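Local atomic coordinates of electron transfer flavoprotein, alpha subunit (Thermotoga maritima, PDB entry 7KOE), a protein that binds FAD as the alpha subunit of an electron transfer flavoprotein complex and probably takes part in passing electrons between redox partners. Residues I6-I11 / W42-G47; G61-L66 / P175-E180; Y67-E72 / I181-Y186; N74-Y79 / R106-M111; Y81-V86 / Y186-F191. All coordinates share one frame; numbering follows the deposited sequence.

Contact 1 (I6-I11 / W42-G47); sequences IIFVLI and WGVLLG
One face of the Trp42 indole carries the tip of Ile6, whose CD1 stands 3.6 Å from the centroid of the five-membered ring in a CH-pi contact. Phe8 comes alongside the same indole, both side chains pointing the same way. Its ring is almost parallel to the six-membered ring of Trp42, the planes 14° apart, but slid so far that the two barely overlap, and the closest approach is Phe8 CE1 to Trp42 CE3 at 3.5 Å. Over a face of Phe8 lies Val44 CG2, 4.0 Å from the ring centroid. Beneath this row run two neighbouring parallel strands, joined through helix 21-33 in a beta-alpha-beta unit of the seven-stranded sheet. The backbones are laced by hydrogen bonds from Trp42 N to Ile7 O (2.9 Å), Val44 N to Val9 O (2.9 Å) and Ile11 N to Val44 O (3.0 Å). The first and last donors lie nearly along the C=O axis, whereas Val44 N sits above the carbonyl plane. Farther along, Ile11 CG2 meets Leu45 CD1. The backbone is thus paired by main-chain bonds and the indole N-H by Glu40, while the buried side chains meet through apolar and CH-pi contacts.

Contact 2 (G61-L66 / P175-E180); sequences GADKVL and PERTGE
Asp63 OD1 is gripped by two arginines: NH2 of Arg177 lies 3.1 Å from it, and Arg30 of helix 21-33 makes a second salt bridge. The site lies at the start of strand 65-69 in the parallel sheet of the HUP-type alpha/beta domain, where the loop before strand 181-185 draws up beside it. Arg177 leaves its backbone with CG in the crowded position between N and the carbonyl carbon and bends again at chi3, which carries its guanidinium over to Asp63, the carboxylate and guanidinium planes 30° apart; Gly61 O lies over one guanidinium face. Lys64 crosses Glu180 obliquely, CD of Lys64 being 3.6 Å from CG of Glu180. NZ of Lys64 forms long, weak ion pairs with OE2 of Glu180 and with Glu40. An alanine here takes away the CD packing and both weak ion pairs, and would probably leave the Glu180 and Glu40 carboxylates less well balanced. Pairing of the two backbones begins where Val65 N donates a hydrogen bond to Glu180 O at 3.0 Å, nearly along the C=O axis.

Contact 3 (Y67-E72 / I181-Y186); sequences YVKNRE and IIEEEY
Three successive bends in Lys69, at chi2 (-83°), chi3 (-67°) and chi4 (-58°), curl its chain back over its own strand, while Tyr67 has CG anti to the backbone N. Lys69 CD consequently lies 3.5 Å above the centre of one face of the Tyr67 ring. Glu185 bends at chi2 to bring OE2 to Lys69 NZ, a 2.9 Å salt bridge on the anti lone pair of the carboxylate. At the edge of the Tyr67 ring, in its plane, sits Glu183 OE2. Below, the parallel strands 65-69 and 181-185, the latter outermost in the sheet within this chain, are tied by hydrogen bonds from Tyr67 N to Ile182 O (2.7 Å) and from Lys69 N to Glu184 O (3.0 Å), and just past the strand Tyr186 N donates to Lys69 O (2.8 Å). On the opposite face of the sheet from Tyr67 and Lys69, Val68 CG1 packs against Tyr186 CB. Tyr67 OH bonds to Leu50 N, fixing the ring at its far end. Glu185 pairs directly with Lys69, with Glu183 nearby, and this acidic setting would probably favour the lysine's charged form.

Contact 4 (N74-Y79 / R106-M111); sequences NTYVNY and RELAGM
Tyr76 points its hydroxyl end at helix 103-113, one of the helices packed on the sheet of the HUP-type alpha/beta domain, from just ahead of helix 78-84. With CG anti to the backbone N, its ring reaches across so that the rim, not a face, meets the helix: Leu108 CD1 lies in the ring plane 3.6 Å from Tyr76 CE1, and Glu107 OE1 is at the edge too. The carboxylate plane of Glu107 is turned 80° from the ring, and CG of Glu107 approaches Tyr76 OH at 3.4 Å. Asn78 stands with CG in the crowded position between N and the carbonyl carbon (chi1 52°) and crosses both Glu107 and Met111 at about a right angle. Its OD1 faces Glu107 OE2 at 2.9 Å, two acceptors with no hydrogen bond between them. Both are held by Arg176 of the neighbouring electron transfer flavoprotein chain, by a salt bridge with Glu107 and a hydrogen bond with Asn78, and its charge probably favours having the two oxygens together. The contact therefore presents a polar pair to the subunit interface. On its other branch, Asn78 ND2 gives a weak hydrogen bond to the thioether sulphur, Met111 SD, at 3.0 Å.

Contact 5 (Y81-V86 / Y186-F191); sequences YKKALV and YDLGTF
Tyr186 holds CG anti to the backbone N (chi1 -159°) with its ring turned nearly perpendicular to that arm (chi2 86°), so that one face of the ring is turned to helix 78-84. The methyl of Ala84 settles over the middle of that face, CB standing 3.9 Å from the ring centroid in a CH-pi contact, and its CA also comes close to the ring. At the far end, the hydroxyl lies near Lys83 O, at most a weak hydrogen bond, since Asp87 OD2 is also close to it. Leu188, whose CG lies beside its backbone N, brings CD2 into the plane of the Tyr186 ring at its edge; the same methyl touches Lys83 CD at 4.0 Å. Lys83 also starts with CG anti to N and stays extended until it bends at chi3 (-59°), which swings NZ toward the loop, 3.6 Å from Phe191 O. That ammonium gives a weak hydrogen bond to Tyr79 OH, the hydroxyl that is also bonded to Phe191 O. An alanine in place of Tyr186 removes the ring that lies against Ala84 and Leu188 and the hydroxyl near Lys83 O, and would probably loosen the loop against the helix. The arrangement is that of an alpha/beta sheet whose outermost strand within this chain, 181-185, runs on into a loop, here folded across a helix that packs on the sheet at the domain surface.

Overall arrangement
Contacts 1, 2 and 3 follow one parallel sheet outward through strands 6-9, 40-46, 65-69 and 181-185. Contact 1 is wholly buried, with apolar side chains over a hydrogen-bonded backbone; contact 2, at the start of strand 65-69, is partly buried and charged; contact 3, on the same strand, is a surface contact with salt-bridged side chains. The sheet links them directly, as Gly43 O meets Leu66 N and Val65 O meets Ile182 N. Contacts 4 and 5 both use helix 78-84, but contact 4 is buried against another subunit, whereas contact 5 lies at the surface. Contact 5 shares Tyr186 with contact 3, and Leu85 of its helix segment packs on Leu10 and Val44 of contact 1.

Contact 1 (I6-I11 / W42-G47)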
# COMPACT_ATOMS: atom_id res chain seq x y z
N ILE B 6 -29.87 -1.76 44.19
CA ILE B 6 -30.60 -0.67 44.81
C ILE B 6 -29.88 0.62 44.44
O ILE B 6 -28.87 0.99 45.04
CB ILE B 6 -30.71 -0.91 46.32
CG1 ILE B 6 -31.28 0.27 47.10
CG2 ILE B 6 -29.43 -1.52 46.93
CD1 ILE B 6 -31.49 -0.10 48.53
N ILE B 7 -30.37 1.33 43.43
CA ILE B 7 -29.57 2.41 42.87
C ILE B 7 -29.89 3.71 43.62
O ILE B 7 -31.04 4.01 43.93
CB ILE B 7 -29.77 2.53 41.35
CG1 ILE B 7 -31.21 2.86 40.96
CG2 ILE B 7 -29.40 1.21 40.70
CD1 ILE B 7 -31.41 2.95 39.47
N PHE B 8 -28.84 4.45 43.97
CA PHE B 8 -28.97 5.65 44.79
C PHE B 8 -28.92 6.90 43.93
O PHE B 8 -28.29 6.92 42.87
CB PHE B 8 -27.85 5.73 45.83
CG PHE B 8 -28.10 4.92 47.08
CD1 PHE B 8 -29.16 4.05 47.17
CD2 PHE B 8 -27.25 5.05 48.16
CE1 PHE B 8 -29.37 3.31 48.32
CE2 PHE B 8 -27.45 4.32 49.31
CZ PHE B 8 -28.51 3.45 49.39
N VAL B 9 -29.60 7.94 44.40
CA VAL B 9 -29.52 9.28 43.82
C VAL B 9 -29.46 10.26 44.97
O VAL B 9 -30.35 10.27 45.83
CB VAL B 9 -30.71 9.60 42.90
CG1 VAL B 9 -30.79 11.09 42.62
CG2 VAL B 9 -30.64 8.84 41.59
N LEU B 10 -28.42 11.08 45.02
CA LEU B 10 -28.29 12.08 46.07
C LEU B 10 -29.09 13.32 45.69
O LEU B 10 -29.10 13.74 44.52
CB LEU B 10 -26.83 12.45 46.30
CG LEU B 10 -26.41 13.01 47.66
CD1 LEU B 10 -24.98 12.62 47.92
CD2 LEU B 10 -26.55 14.52 47.76
N ILE B 11 -29.76 13.91 46.67
CA ILE B 11 -30.55 15.12 46.48
C ILE B 11 -29.77 16.29 47.04
O ILE B 11 -29.50 16.36 48.24
CB ILE B 11 -31.94 15.01 47.13
CG1 ILE B 11 -32.82 13.99 46.41
CG2 ILE B 11 -32.64 16.37 47.13
CD1 ILE B 11 -32.82 12.60 47.00
N TRP B 42 -33.70 4.63 44.79
CA TRP B 42 -33.76 5.29 46.08
C TRP B 42 -33.46 6.78 45.93
O TRP B 42 -33.21 7.29 44.84
CB TRP B 42 -32.77 4.65 47.05
CG TRP B 42 -33.35 3.55 47.85
CD1 TRP B 42 -34.23 2.61 47.43
CD2 TRP B 42 -33.08 3.26 49.23
NE1 TRP B 42 -34.53 1.75 48.45
CE2 TRP B 42 -33.85 2.14 49.58
CE3 TRP B 42 -32.28 3.85 50.21
CZ2 TRP B 42 -33.82 1.58 50.85
CZ3 TRP B 42 -32.25 3.30 51.47
CH2 TRP B 42 -33.02 2.17 51.78
N GLY B 43 -33.52 7.49 47.05
CA GLY B 43 -33.05 8.86 47.10
C GLY B 43 -32.47 9.17 48.46
O GLY B 43 -33.15 9.00 49.48
N VAL B 44 -31.21 9.60 48.51
CA VAL B 44 -30.55 9.91 49.77
C VAL B 44 -30.63 11.41 50.00
O VAL B 44 -30.28 12.20 49.12
CB VAL B 44 -29.08 9.43 49.76
CG1 VAL B 44 -28.53 9.44 51.17
CG2 VAL B 44 -28.99 8.05 49.16
N LEU B 45 -31.10 11.80 51.17
CA LEU B 45 -31.32 13.20 51.47
C LEU B 45 -30.89 13.44 52.90
O LEU B 45 -31.24 12.66 53.80
CB LEU B 45 -32.79 13.57 51.25
CG LEU B 45 -33.19 15.03 51.04
CD1 LEU B 45 -34.44 15.08 50.19
CD2 LEU B 45 -33.44 15.75 52.34
N LEU B 46 -30.13 14.51 53.12
CA LEU B 46 -29.49 14.77 54.40
C LEU B 46 -29.94 16.12 54.93
O LEU B 46 -29.89 17.12 54.20
CB LEU B 46 -27.96 14.73 54.28
CG LEU B 46 -27.27 13.38 54.08
CD1 LEU B 46 -27.17 13.01 52.61
CD2 LEU B 46 -25.89 13.40 54.69
N GLY B 47 -30.37 16.16 56.18
CA GLY B 47 -30.80 17.37 56.84
C GLY B 47 -32.04 17.12 57.66
O GLY B 47 -32.58 16.01 57.69

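Contact 2 (G61-L66 / P175-E180)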
# COMPACT_ATOMS: atom_id res chain seq x y z
N GLY B 61 -40.17 10.46 40.91
CA GLY B 61 -39.87 9.13 40.45
C GLY B 61 -39.01 8.30 41.39
O GLY B 61 -38.62 7.19 41.04
N ALA B 62 -38.70 8.83 42.57
CA ALA B 62 -37.94 8.06 43.54
C ALA B 62 -38.83 6.95 44.10
O ALA B 62 -39.95 7.21 44.55
CB ALA B 62 -37.44 8.95 44.67
N ASP B 63 -38.34 5.71 44.03
CA ASP B 63 -39.12 4.59 44.56
C ASP B 63 -39.18 4.67 46.08
O ASP B 63 -40.27 4.62 46.66
CB ASP B 63 -38.51 3.26 44.12
CG ASP B 63 -38.60 3.05 42.63
OD1 ASP B 63 -38.81 4.04 41.90
OD2 ASP B 63 -38.46 1.89 42.18
N LYS B 64 -38.04 4.82 46.73
CA LYS B 64 -37.96 5.01 48.16
C LYS B 64 -37.12 6.26 48.40
O LYS B 64 -36.50 6.79 47.48
CB LYS B 64 -37.33 3.79 48.86
CG LYS B 64 -37.80 2.43 48.34
CD LYS B 64 -39.26 2.13 48.56
CE LYS B 64 -39.63 0.76 48.01
NZ LYS B 64 -38.96 -0.33 48.76
N VAL B 65 -37.09 6.74 49.64
CA VAL B 65 -36.27 7.89 50.00
C VAL B 65 -35.57 7.58 51.32
O VAL B 65 -36.23 7.25 52.31
CB VAL B 65 -37.10 9.19 50.12
CG1 VAL B 65 -36.37 10.24 50.95
CG2 VAL B 65 -37.39 9.76 48.74
N LEU B 66 -34.25 7.66 51.33
CA LEU B 66 -33.47 7.56 52.56
C LEU B 66 -33.24 8.97 53.06
O LEU B 66 -32.36 9.68 52.58
CB LEU B 66 -32.17 6.81 52.31
CG LEU B 66 -31.18 6.71 53.46
CD1 LEU B 66 -31.82 6.08 54.68
CD2 LEU B 66 -29.96 5.93 53.03
N PRO B 175 -48.42 12.94 41.85
CA PRO B 175 -48.81 12.59 43.23
C PRO B 175 -49.46 11.23 43.38
O PRO B 175 -49.89 10.89 44.49
CB PRO B 175 -49.81 13.70 43.59
CG PRO B 175 -49.70 14.73 42.50
CD PRO B 175 -49.29 13.98 41.29
N GLU B 176 -49.54 10.44 42.31
CA GLU B 176 -50.15 9.12 42.39
C GLU B 176 -49.27 8.14 43.15
O GLU B 176 -49.75 7.39 44.01
CB GLU B 176 -50.45 8.60 40.98
CG GLU B 176 -50.88 7.14 40.91
CD GLU B 176 -50.54 6.51 39.57
OE1 GLU B 176 -49.34 6.31 39.29
OE2 GLU B 176 -51.47 6.20 38.80
N ARG B 177 -47.97 8.14 42.87
CA ARG B 177 -47.07 7.16 43.46
C ARG B 177 -46.61 7.60 44.84
O ARG B 177 -46.45 8.79 45.11
CB ARG B 177 -45.86 6.94 42.55
CG ARG B 177 -45.17 8.21 42.08
CD ARG B 177 -44.03 7.87 41.14
NE ARG B 177 -43.14 6.88 41.73
CZ ARG B 177 -42.51 5.93 41.04
NH1 ARG B 177 -42.68 5.85 39.73
NH2 ARG B 177 -41.72 5.07 41.66
N THR B 178 -46.42 6.62 45.72
CA THR B 178 -45.86 6.82 47.04
C THR B 178 -44.71 5.85 47.24
O THR B 178 -44.50 4.92 46.46
CB THR B 178 -46.90 6.63 48.15
OG1 THR B 178 -47.45 5.31 48.07
CG2 THR B 178 -48.01 7.67 48.05
N GLY B 179 -43.95 6.08 48.31
CA GLY B 179 -42.83 5.22 48.64
C GLY B 179 -42.48 5.39 50.10
O GLY B 179 -42.89 6.36 50.74
N GLU B 180 -41.70 4.44 50.62
CA GLU B 180 -41.30 4.50 52.02
C GLU B 180 -40.21 5.56 52.18
O GLU B 180 -39.32 5.70 51.34
CB GLU B 180 -40.84 3.13 52.53
CG GLU B 180 -39.46 2.63 52.11
CD GLU B 180 -39.19 1.20 52.52
OE1 GLU B 180 -40.08 0.55 53.11
OE2 GLU B 180 -38.06 0.73 52.26

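Contact 3 (Y67-E72 / I181-Y186)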
# COMPACT_ATOMS: atom_id res chain seq x y z
N TYR B 67 -34.05 9.40 54.02
CA TYR B 67 -34.01 10.77 54.52
C TYR B 67 -33.20 10.77 55.81
O TYR B 67 -33.72 10.61 56.91
CB TYR B 67 -35.43 11.30 54.70
CG TYR B 67 -35.59 12.68 55.30
CD1 TYR B 67 -34.66 13.69 55.08
CD2 TYR B 67 -36.73 13.00 56.03
CE1 TYR B 67 -34.83 14.95 55.62
CE2 TYR B 67 -36.91 14.26 56.57
CZ TYR B 67 -35.96 15.23 56.36
OH TYR B 67 -36.14 16.48 56.90
N VAL B 68 -31.89 10.96 55.66
CA VAL B 68 -30.97 10.99 56.79
C VAL B 68 -31.16 12.30 57.54
O VAL B 68 -31.21 13.38 56.93
CB VAL B 68 -29.52 10.82 56.31
CG1 VAL B 68 -28.57 10.75 57.49
CG2 VAL B 68 -29.39 9.57 55.45
N LYS B 69 -31.26 12.22 58.86
CA LYS B 69 -31.65 13.34 59.70
C LYS B 69 -30.49 13.78 60.58
O LYS B 69 -30.00 12.99 61.40
CB LYS B 69 -32.84 12.96 60.57
CG LYS B 69 -33.85 12.10 59.88
CD LYS B 69 -34.78 12.95 59.07
CE LYS B 69 -35.65 13.83 59.96
NZ LYS B 69 -36.46 13.03 60.92
N ASN B 70 -30.07 15.03 60.42
CA ASN B 70 -29.24 15.71 61.40
C ASN B 70 -29.38 17.21 61.20
O ASN B 70 -29.69 17.67 60.10
CB ASN B 70 -27.77 15.29 61.32
CG ASN B 70 -27.06 15.46 62.64
OD1 ASN B 70 -27.65 15.92 63.61
ND2 ASN B 70 -25.79 15.07 62.69
N ARG B 71 -29.15 17.96 62.27
CA ARG B 71 -29.27 19.42 62.20
C ARG B 71 -28.06 20.05 61.52
O ARG B 71 -28.19 21.12 60.91
CB ARG B 71 -29.45 19.99 63.61
CG ARG B 71 -29.88 21.46 63.67
CD ARG B 71 -31.07 21.76 62.77
NE ARG B 71 -32.21 20.89 63.04
CZ ARG B 71 -33.18 21.17 63.90
NH1 ARG B 71 -33.16 22.31 64.58
NH2 ARG B 71 -34.18 20.32 64.08
N GLU B 72 -26.90 19.41 61.59
CA GLU B 72 -25.70 19.92 60.96
C GLU B 72 -25.54 19.47 59.51
O GLU B 72 -24.42 19.49 59.00
CB GLU B 72 -24.45 19.52 61.76
CG GLU B 72 -24.42 19.94 63.23
CD GLU B 72 -25.16 18.99 64.16
OE1 GLU B 72 -25.36 17.83 63.77
OE2 GLU B 72 -25.53 19.41 65.27
N ILE B 181 -40.36 6.41 53.19
CA ILE B 181 -39.32 7.38 53.53
C ILE B 181 -38.61 6.86 54.77
O ILE B 181 -39.18 6.82 55.86
CB ILE B 181 -39.91 8.77 53.76
CG1 ILE B 181 -40.66 9.24 52.51
CG2 ILE B 181 -38.81 9.76 54.10
CD1 ILE B 181 -41.22 10.63 52.61
N ILE B 182 -37.35 6.46 54.61
CA ILE B 182 -36.58 5.92 55.73
C ILE B 182 -35.87 7.07 56.43
O ILE B 182 -34.98 7.70 55.86
CB ILE B 182 -35.58 4.87 55.25
CG1 ILE B 182 -36.28 3.75 54.48
CG2 ILE B 182 -34.81 4.31 56.43
CD1 ILE B 182 -36.04 3.80 52.99
N GLU B 183 -36.26 7.34 57.67
CA GLU B 183 -35.56 8.31 58.49
C GLU B 183 -34.53 7.59 59.36
O GLU B 183 -34.88 6.75 60.18
CB GLU B 183 -36.52 9.11 59.38
CG GLU B 183 -37.32 10.17 58.64
CD GLU B 183 -38.59 9.62 58.02
OE1 GLU B 183 -38.89 8.43 58.23
OE2 GLU B 183 -39.29 10.39 57.32
N GLU B 184 -33.26 7.93 59.15
CA GLU B 184 -32.17 7.46 59.99
C GLU B 184 -31.62 8.69 60.70
O GLU B 184 -30.92 9.50 60.10
CB GLU B 184 -31.10 6.75 59.16
CG GLU B 184 -29.93 6.22 59.97
CD GLU B 184 -30.32 5.06 60.88
OE1 GLU B 184 -31.25 4.31 60.54
OE2 GLU B 184 -29.68 4.92 61.94
N GLU B 185 -31.96 8.83 61.98
CA GLU B 185 -31.54 9.99 62.75
C GLU B 185 -30.06 9.84 63.06
O GLU B 185 -29.67 9.17 64.03
CB GLU B 185 -32.37 10.13 64.02
CG GLU B 185 -33.65 10.94 63.82
CD GLU B 185 -34.75 10.14 63.15
OE1 GLU B 185 -34.85 8.92 63.40
OE2 GLU B 185 -35.53 10.73 62.37
N TYR B 186 -29.23 10.47 62.24
CA TYR B 186 -27.80 10.23 62.24
C TYR B 186 -27.13 10.94 63.41
O TYR B 186 -27.44 12.09 63.72
CB TYR B 186 -27.18 10.72 60.93
CG TYR B 186 -25.85 10.10 60.61
CD1 TYR B 186 -25.77 8.88 59.95
CD2 TYR B 186 -24.66 10.73 60.97
CE1 TYR B 186 -24.55 8.31 59.66
CE2 TYR B 186 -23.43 10.16 60.69
CZ TYR B 186 -23.39 8.95 60.03
OH TYR B 186 -22.17 8.38 59.74

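Contact 4 (N74-Y79 / R106-M111)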
# COMPACT_ATOMS: atom_id res chain seq x y z
N ASN B 74 -27.91 20.66 57.05
CA ASN B 74 -28.58 21.63 56.19
C ASN B 74 -27.57 22.51 55.48
O ASN B 74 -27.72 22.82 54.29
CB ASN B 74 -29.56 22.47 57.00
CG ASN B 74 -30.49 21.63 57.84
OD1 ASN B 74 -30.36 21.56 59.06
ND2 ASN B 74 -31.45 20.98 57.19
N THR B 75 -26.53 22.94 56.19
CA THR B 75 -25.39 23.54 55.53
C THR B 75 -24.55 22.46 54.85
O THR B 75 -24.62 21.28 55.21
CB THR B 75 -24.54 24.34 56.52
OG1 THR B 75 -23.52 25.06 55.82
CG2 THR B 75 -23.89 23.42 57.56
N TYR B 76 -23.78 22.86 53.85
CA TYR B 76 -22.93 21.91 53.14
C TYR B 76 -21.54 21.93 53.75
O TYR B 76 -20.81 22.91 53.61
CB TYR B 76 -22.86 22.23 51.65
CG TYR B 76 -21.85 21.37 50.94
CD1 TYR B 76 -22.06 20.01 50.79
CD2 TYR B 76 -20.66 21.91 50.45
CE1 TYR B 76 -21.14 19.21 50.16
CE2 TYR B 76 -19.73 21.11 49.82
CZ TYR B 76 -19.97 19.76 49.68
OH TYR B 76 -19.06 18.96 49.05
N VAL B 77 -21.19 20.85 54.44
CA VAL B 77 -19.82 20.58 54.85
C VAL B 77 -19.51 19.18 54.35
O VAL B 77 -20.13 18.21 54.79
CB VAL B 77 -19.63 20.69 56.37
CG1 VAL B 77 -18.27 20.15 56.76
CG2 VAL B 77 -19.76 22.13 56.82
N ASN B 78 -18.55 19.08 53.43
CA ASN B 78 -18.18 17.80 52.83
C ASN B 78 -17.53 16.86 53.84
O ASN B 78 -17.53 15.65 53.63
CB ASN B 78 -17.23 18.04 51.67
CG ASN B 78 -16.06 18.92 52.06
OD1 ASN B 78 -16.15 20.14 52.03
ND2 ASN B 78 -14.96 18.29 52.45
N TYR B 79 -16.96 17.41 54.91
CA TYR B 79 -16.42 16.58 55.98
C TYR B 79 -17.53 15.84 56.71
O TYR B 79 -17.35 14.68 57.12
CB TYR B 79 -15.62 17.46 56.93
CG TYR B 79 -15.20 16.80 58.21
CD1 TYR B 79 -14.45 15.62 58.19
CD2 TYR B 79 -15.52 17.35 59.44
CE1 TYR B 79 -14.05 15.01 59.36
CE2 TYR B 79 -15.12 16.75 60.61
CZ TYR B 79 -14.39 15.58 60.57
OH TYR B 79 -13.99 14.97 61.73
N ARG B 106 -19.30 17.30 42.85
CA ARG B 106 -18.02 16.75 42.41
C ARG B 106 -17.02 16.66 43.55
O ARG B 106 -16.19 15.75 43.57
CB ARG B 106 -17.45 17.59 41.28
CG ARG B 106 -18.35 17.71 40.07
CD ARG B 106 -17.64 18.42 38.94
NE ARG B 106 -16.53 17.63 38.43
CZ ARG B 106 -16.11 17.66 37.17
NH1 ARG B 106 -16.72 18.43 36.29
NH2 ARG B 106 -15.09 16.91 36.79
N GLU B 107 -17.09 17.60 44.50
CA GLU B 107 -16.19 17.56 45.64
C GLU B 107 -16.58 16.45 46.61
O GLU B 107 -15.71 15.77 47.17
CB GLU B 107 -16.18 18.93 46.32
CG GLU B 107 -15.93 18.93 47.81
CD GLU B 107 -15.78 20.32 48.37
OE1 GLU B 107 -16.36 21.26 47.79
OE2 GLU B 107 -15.08 20.47 49.38
N LEU B 108 -17.89 16.23 46.78
CA LEU B 108 -18.37 15.20 47.71
C LEU B 108 -18.10 13.80 47.18
O LEU B 108 -17.73 12.91 47.94
CB LEU B 108 -19.86 15.38 47.95
CG LEU B 108 -20.58 14.78 49.14
CD1 LEU B 108 -21.71 15.71 49.47
CD2 LEU B 108 -21.14 13.42 48.81
N ALA B 109 -18.31 13.59 45.88
CA ALA B 109 -18.17 12.26 45.30
C ALA B 109 -16.73 11.79 45.32
O ALA B 109 -16.48 10.58 45.45
CB ALA B 109 -18.71 12.25 43.88
N GLY B 110 -15.78 12.71 45.19
CA GLY B 110 -14.38 12.34 45.29
C GLY B 110 -13.99 11.88 46.68
O GLY B 110 -13.15 10.98 46.83
N MET B 111 -14.58 12.48 47.72
CA MET B 111 -14.30 12.04 49.08
C MET B 111 -14.98 10.72 49.39
O MET B 111 -14.45 9.92 50.17
CB MET B 111 -14.76 13.09 50.09
CG MET B 111 -14.27 14.49 49.83
SD MET B 111 -14.56 15.55 51.25
CE MET B 111 -13.33 14.92 52.39

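Contact 5 (Y81-V86 / Y186-F191)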
# COMPACT_ATOMS: atom_id res chain seq x y z
N TYR B 81 -20.79 15.35 55.39
CA TYR B 81 -21.56 14.54 54.45
C TYR B 81 -20.87 13.21 54.16
O TYR B 81 -21.54 12.19 54.02
CB TYR B 81 -21.76 15.31 53.14
CG TYR B 81 -22.98 16.18 53.09
CD1 TYR B 81 -23.10 17.29 53.91
CD2 TYR B 81 -24.00 15.91 52.19
CE1 TYR B 81 -24.22 18.10 53.84
CE2 TYR B 81 -25.12 16.72 52.11
CZ TYR B 81 -25.22 17.81 52.94
OH TYR B 81 -26.33 18.61 52.87
N LYS B 82 -19.54 13.22 54.06
CA LYS B 82 -18.80 12.00 53.77
C LYS B 82 -18.87 11.01 54.92
O LYS B 82 -18.85 9.80 54.69
CB LYS B 82 -17.34 12.35 53.44
CG LYS B 82 -16.48 11.20 52.95
CD LYS B 82 -15.48 10.77 54.01
CE LYS B 82 -14.51 11.89 54.34
NZ LYS B 82 -13.55 11.48 55.39
N LYS B 83 -18.96 11.50 56.16
CA LYS B 83 -19.10 10.61 57.30
C LYS B 83 -20.46 9.92 57.32
O LYS B 83 -20.58 8.82 57.86
CB LYS B 83 -18.89 11.39 58.60
CG LYS B 83 -18.47 10.54 59.78
CD LYS B 83 -17.92 11.40 60.90
CE LYS B 83 -16.72 12.20 60.44
NZ LYS B 83 -16.21 13.09 61.52
N ALA B 84 -21.47 10.54 56.72
CA ALA B 84 -22.81 9.97 56.65
C ALA B 84 -23.08 9.23 55.35
O ALA B 84 -23.84 8.26 55.35
CB ALA B 84 -23.86 11.07 56.82
N LEU B 85 -22.48 9.65 54.24
CA LEU B 85 -22.71 9.02 52.95
C LEU B 85 -21.74 7.88 52.66
O LEU B 85 -21.63 7.46 51.51
CB LEU B 85 -22.65 10.06 51.83
CG LEU B 85 -23.92 10.89 51.77
CD1 LEU B 85 -23.60 12.31 51.36
CD2 LEU B 85 -24.88 10.26 50.80
N VAL B 86 -21.00 7.42 53.67
CA VAL B 86 -20.36 6.11 53.61
C VAL B 86 -20.89 5.17 54.68
O VAL B 86 -20.60 3.97 54.63
CB VAL B 86 -18.83 6.20 53.71
CG1 VAL B 86 -18.29 7.20 52.71
CG2 VAL B 86 -18.39 6.54 55.12
N TYR B 186 -29.23 10.47 62.24
CA TYR B 186 -27.80 10.23 62.24
C TYR B 186 -27.13 10.94 63.41
O TYR B 186 -27.44 12.09 63.72
CB TYR B 186 -27.18 10.72 60.93
CG TYR B 186 -25.85 10.10 60.61
CD1 TYR B 186 -25.77 8.88 59.95
CD2 TYR B 186 -24.66 10.73 60.97
CE1 TYR B 186 -24.55 8.31 59.66
CE2 TYR B 186 -23.43 10.16 60.69
CZ TYR B 186 -23.39 8.95 60.03
OH TYR B 186 -22.17 8.38 59.74
N ASP B 187 -26.19 10.24 64.04
CA ASP B 187 -25.42 10.78 65.15
C ASP B 187 -23.97 10.88 64.70
O ASP B 187 -23.47 10.02 63.97
CB ASP B 187 -25.56 9.89 66.40
CG ASP B 187 -25.07 10.57 67.68
OD1 ASP B 187 -24.00 11.22 67.70
OD2 ASP B 187 -25.79 10.45 68.69
N LEU B 188 -23.30 11.94 65.13
CA LEU B 188 -21.89 12.18 64.87
C LEU B 188 -21.02 12.03 66.11
O LEU B 188 -19.94 11.42 66.04
CB LEU B 188 -21.69 13.58 64.29
CG LEU B 188 -22.27 13.78 62.89
CD1 LEU B 188 -22.26 15.25 62.49
CD2 LEU B 188 -21.49 12.96 61.87
N GLY B 189 -21.46 12.55 67.25
CA GLY B 189 -20.65 12.50 68.45
C GLY B 189 -19.56 13.56 68.42
O GLY B 189 -19.75 14.67 67.91
N THR B 190 -18.41 13.21 68.99
CA THR B 190 -17.23 14.06 68.89
C THR B 190 -16.72 14.01 67.45
O THR B 190 -16.30 12.96 66.97
CB THR B 190 -16.15 13.60 69.86
OG1 THR B 190 -16.66 13.67 71.20
CG2 THR B 190 -14.92 14.48 69.74
N PHE B 191 -16.76 15.15 66.76
CA PHE B 191 -16.59 15.17 65.32
C PHE B 191 -15.37 15.93 64.83
O PHE B 191 -15.01 15.76 63.66
CB PHE B 191 -17.86 15.72 64.64
CG PHE B 191 -18.22 17.14 65.02
CD1 PHE B 191 -18.97 17.40 66.16
CD2 PHE B 191 -17.86 18.19 64.21
CE1 PHE B 191 -19.30 18.70 66.51
CE2 PHE B 191 -18.20 19.49 64.54
CZ PHE B 191 -18.92 19.75 65.69